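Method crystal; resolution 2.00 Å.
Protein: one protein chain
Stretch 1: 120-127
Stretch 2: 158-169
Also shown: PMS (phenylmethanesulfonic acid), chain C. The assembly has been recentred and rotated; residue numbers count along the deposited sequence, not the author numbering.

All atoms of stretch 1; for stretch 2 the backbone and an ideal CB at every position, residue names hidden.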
# COMPACT_ATOMS: atom_id res chain seq x y z
N GLN A 120 -5.86 11.22 -10.72
CA GLN A 120 -6.20 12.27 -11.67
C GLN A 120 -7.67 12.69 -11.64
O GLN A 120 -8.12 13.40 -12.53
CB GLN A 120 -5.85 11.83 -13.08
CG GLN A 120 -4.41 11.46 -13.28
CD GLN A 120 -4.10 11.23 -14.74
OE1 GLN A 120 -3.76 12.16 -15.47
NE2 GLN A 120 -4.24 9.98 -15.19
N ALA A 121 -8.44 12.21 -10.66
CA ALA A 121 -9.85 12.59 -10.56
C ALA A 121 -10.02 13.95 -9.89
O ALA A 121 -11.08 14.56 -9.98
CB ALA A 121 -10.64 11.53 -9.81
N GLY A 122 -8.99 14.41 -9.19
CA GLY A 122 -9.02 15.73 -8.59
C GLY A 122 -9.78 15.85 -7.29
O GLY A 122 -10.13 16.95 -6.87
N ILE A 123 -10.07 14.73 -6.63
CA ILE A 123 -10.72 14.81 -5.32
C ILE A 123 -9.75 14.33 -4.25
O ILE A 123 -10.01 13.37 -3.51
CB ILE A 123 -12.03 14.01 -5.28
CG1 ILE A 123 -11.85 12.65 -5.96
CG2 ILE A 123 -13.14 14.76 -6.01
CD1 ILE A 123 -13.09 11.80 -5.88
N CYS A 124 -8.62 15.03 -4.18
CA CYS A 124 -7.46 14.60 -3.42
C CYS A 124 -7.73 14.45 -1.92
O CYS A 124 -7.02 13.72 -1.21
CB CYS A 124 -6.31 15.58 -3.67
SG CYS A 124 -6.15 16.07 -5.44
N GLY A 125 -8.76 15.15 -1.44
CA GLY A 125 -9.18 15.06 -0.05
C GLY A 125 -10.55 15.70 0.10
O GLY A 125 -11.00 16.43 -0.79
N PRO A 126 -11.23 15.45 1.23
CA PRO A 126 -12.58 16.02 1.44
C PRO A 126 -12.50 17.53 1.55
O PRO A 126 -11.58 18.04 2.17
CB PRO A 126 -13.03 15.40 2.77
CG PRO A 126 -12.07 14.24 3.01
CD PRO A 126 -10.79 14.64 2.38
N ARG A 127 -13.46 18.24 0.95
CA ARG A 127 -13.42 19.70 1.00
C ARG A 127 -13.72 20.21 2.40
O ARG A 127 -13.14 21.21 2.85
CB ARG A 127 -14.40 20.29 -0.01
CG ARG A 127 -13.81 20.45 -1.39
CD ARG A 127 -14.79 21.10 -2.36
NE ARG A 127 -14.24 21.06 -3.72
CZ ARG A 127 -13.37 21.95 -4.19
NH1 ARG A 127 -12.95 22.94 -3.41
NH2 ARG A 127 -12.91 21.84 -5.43
N UNK A 158 -2.21 15.32 -11.68
CA UNK A 158 -2.34 14.33 -10.62
C UNK A 158 -2.08 14.98 -9.28
O UNK A 158 -1.21 15.84 -9.15
CB UNK A 158 -1.38 13.16 -10.84
N UNK A 159 -2.89 14.61 -8.30
CA UNK A 159 -2.76 15.10 -6.94
C UNK A 159 -3.03 13.93 -6.01
O UNK A 159 -4.16 13.46 -5.91
CB UNK A 159 -3.71 16.27 -6.67
N UNK A 160 -1.99 13.48 -5.33
CA UNK A 160 -2.06 12.32 -4.44
C UNK A 160 -3.29 12.32 -3.53
O UNK A 160 -3.47 13.22 -2.71
CB UNK A 160 -0.80 12.26 -3.58
N UNK A 161 -4.16 11.34 -3.72
CA UNK A 161 -5.34 11.17 -2.88
C UNK A 161 -4.90 10.48 -1.58
O UNK A 161 -5.14 9.30 -1.36
CB UNK A 161 -6.42 10.36 -3.60
N UNK A 162 -4.22 11.27 -0.75
CA UNK A 162 -3.40 10.77 0.36
C UNK A 162 -4.10 9.82 1.34
O UNK A 162 -3.48 8.88 1.84
CB UNK A 162 -2.86 11.97 1.15
N UNK A 163 -5.36 10.09 1.63
CA UNK A 163 -6.07 9.26 2.60
C UNK A 163 -7.27 8.57 1.96
O UNK A 163 -7.54 7.40 2.24
CB UNK A 163 -6.52 10.10 3.79
N UNK A 164 -7.97 9.28 1.08
CA UNK A 164 -9.24 8.79 0.55
C UNK A 164 -9.10 7.85 -0.65
O UNK A 164 -10.10 7.33 -1.14
CB UNK A 164 -10.11 9.98 0.15
N UNK A 165 -7.87 7.64 -1.14
CA UNK A 165 -7.64 6.73 -2.29
C UNK A 165 -8.29 5.36 -2.07
O UNK A 165 -8.93 4.80 -2.98
CB UNK A 165 -6.14 6.55 -2.53
N UNK A 166 -8.12 4.82 -0.87
CA UNK A 166 -8.64 3.51 -0.52
C UNK A 166 -10.15 3.45 -0.60
O UNK A 166 -10.71 2.43 -1.01
CB UNK A 166 -8.18 3.12 0.89
N UNK A 167 -10.81 4.54 -0.22
CA UNK A 167 -12.27 4.60 -0.28
C UNK A 167 -12.82 4.64 -1.70
O UNK A 167 -13.81 3.97 -2.00
CB UNK A 167 -12.76 5.83 0.49
N UNK A 168 -12.22 5.44 -2.58
CA UNK A 168 -12.76 5.56 -3.93
C UNK A 168 -12.42 4.32 -4.77
O UNK A 168 -13.30 3.75 -5.47
CB UNK A 168 -12.22 6.82 -4.60
N UNK A 169 -11.17 3.87 -4.68
CA UNK A 169 -10.77 2.63 -5.34
C UNK A 169 -11.63 1.47 -4.84
O UNK A 169 -12.23 0.70 -5.62
CB UNK A 169 -9.29 2.34 -5.10
C PMS C . -0.59 8.12 3.95
S PMS C . 0.84 7.49 3.10
C1 PMS C . -0.38 9.52 4.49
C2 PMS C . 0.09 9.72 5.78
C3 PMS C . 0.27 11.00 6.27
C4 PMS C . -0.01 12.10 5.47
C5 PMS C . -0.48 11.91 4.18
C6 PMS C . -0.67 10.62 3.69
O2S PMS C . 1.67 8.56 2.41
O1S PMS C . 1.85 6.93 4.07

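Position 158 lies beside the start of stretch 1, its CA 4.5 Å from the CA of Gln120. CA-to-CB points sideways, and the ideal CB comes 4.2 Å from Gln120 CG, a methylene offering packing but no polar partner. The extended backbone (phi -121°, psi 138°) excludes little, so many side chains would suit. The residue is Asn158: its CB rests against Gln120 CG at 4.2 Å, while its amide forms hydrogen bonds elsewhere in the structure.

Position 159 is far more restrictive. Its CA-to-CB direction points toward stretch 1, and an ideal CB would sit 2.7 Å from Cys124 SG, a clash. The backbone angles at position 159 (phi -140°, psi 111°) are ordinary for most non-proline residues, so the argument for glycine is steric. Gly159 it is, and its O approaches Cys124 SG to 3.3 Å.

At position 160 the CB points away, and nothing of stretch 1 lies within 5.5 Å of it. Stretch 1 therefore sets no preference, but the sulfonate of PMS lies on this side, favouring a long side chain with a donor at its end. Tyr160, with chi1 in t, brings OH to 3.4 Å from PMS O2S, a weak hydrogen bond, and not a settled one, because another acceptor is within reach of the same proton.

Position 161 has its CA 4.1 Å from the CA of Cys124. The CB leaves sideways, yet a side chain turning back could lie along Gly122, Ile123 and Cys124, where backbone N atoms are exposed to it. A flat ring would fit, aromatic or imidazole; a polar edge would suit the backbone best. His161 adopts m and fills the site. Cys124 CA stands over the ring face, 3.6 Å from the centroid and 5° off the normal, a CH-pi contact, and NE2 lies 3.2 Å from Ile123 N. ND1, the other ring nitrogen, donates to Gly159 O at 2.6 Å, which helps fix the ring's orientation. The backbone joins in: His161 CA makes a CA-H...O contact with Cys124 O at 3.5 Å.

Position 162 points sideways, its ideal CB 5.1 Å from Cys124 O, and PMS is near, so a small side chain suits. Ala162 places CB 3.6 Å from PMS C6.

Position 163 has no side-chain neighbour in stretch 1, leaving the choice wide. Val163 contributes through its N, which donates to a water at 2.8 Å; that water in turn donates to Cys124 O at 2.8 Å, bridging the stretches.

Position 164 points toward stretch 1, facing the Ile123 and Cys124 carbonyls and the Pro126 ring. A medium aliphatic residue, valine, leucine or isoleucine, would suit. Val164 packs CG1 on Pro126 CD at 3.9 Å and brings CG2 to 3.6 Å from Ile123 O.

Positions 165, 166, 167 and 169, on the helix, touch nothing of stretch 1, which leaves Phe165, Gly166, His167 and Ala169 unconstrained by it. CA-to-CB at position 168 points toward stretch 1, with the ideal CB 5.2 Å from Ile123 CD1, inviting an apolar chain; Ile168 sets CG2 4.2 Å from Ile123 CD1.

Stretch 2 (158-169) NGYHAVVFGHIA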
# COMPACT_ATOMS: atom_id res chain seq x y z
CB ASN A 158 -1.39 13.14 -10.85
CG ASN A 158 -0.03 13.55 -11.37
OD1 ASN A 158 0.14 13.79 -12.57
ND2 ASN A 158 0.96 13.61 -10.48
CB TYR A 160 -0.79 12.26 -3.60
CG TYR A 160 -0.58 11.01 -2.78
CD1 TYR A 160 -0.65 9.75 -3.35
CD2 TYR A 160 -0.23 11.10 -1.44
CE1 TYR A 160 -0.42 8.61 -2.60
CE2 TYR A 160 0.01 9.96 -0.68
CZ TYR A 160 -0.08 8.73 -1.27
OH TYR A 160 0.16 7.61 -0.51
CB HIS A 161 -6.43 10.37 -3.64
CG HIS A 161 -7.02 11.13 -4.79
ND1 HIS A 161 -6.26 11.87 -5.67
CD2 HIS A 161 -8.31 11.28 -5.19
CE1 HIS A 161 -7.05 12.44 -6.56
NE2 HIS A 161 -8.29 12.10 -6.29
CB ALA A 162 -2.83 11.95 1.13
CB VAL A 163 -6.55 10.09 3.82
CG1 VAL A 163 -7.31 9.20 4.81
CG2 VAL A 163 -5.35 10.77 4.51
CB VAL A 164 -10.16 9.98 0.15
CG1 VAL A 164 -10.39 10.90 1.34
CG2 VAL A 164 -9.58 10.75 -1.02
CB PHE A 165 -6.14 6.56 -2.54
CG PHE A 165 -5.80 5.54 -3.62
CD1 PHE A 165 -5.77 5.91 -4.95
CD2 PHE A 165 -5.47 4.24 -3.29
CE1 PHE A 165 -5.46 4.99 -5.94
CE2 PHE A 165 -5.15 3.31 -4.28
CZ PHE A 165 -5.14 3.70 -5.60
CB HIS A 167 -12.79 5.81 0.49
CG HIS A 167 -12.86 5.59 1.97
ND1 HIS A 167 -11.77 5.72 2.80
CD2 HIS A 167 -13.90 5.23 2.77
CE1 HIS A 167 -12.13 5.46 4.05
NE2 HIS A 167 -13.42 5.16 4.05
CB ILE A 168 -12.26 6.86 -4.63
CG1 ILE A 168 -10.74 6.94 -4.64
CG2 ILE A 168 -12.84 8.08 -3.94
CD1 ILE A 168 -10.19 8.27 -5.14
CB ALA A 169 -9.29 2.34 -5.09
O HOH W 1 -7.12 12.27 1.21
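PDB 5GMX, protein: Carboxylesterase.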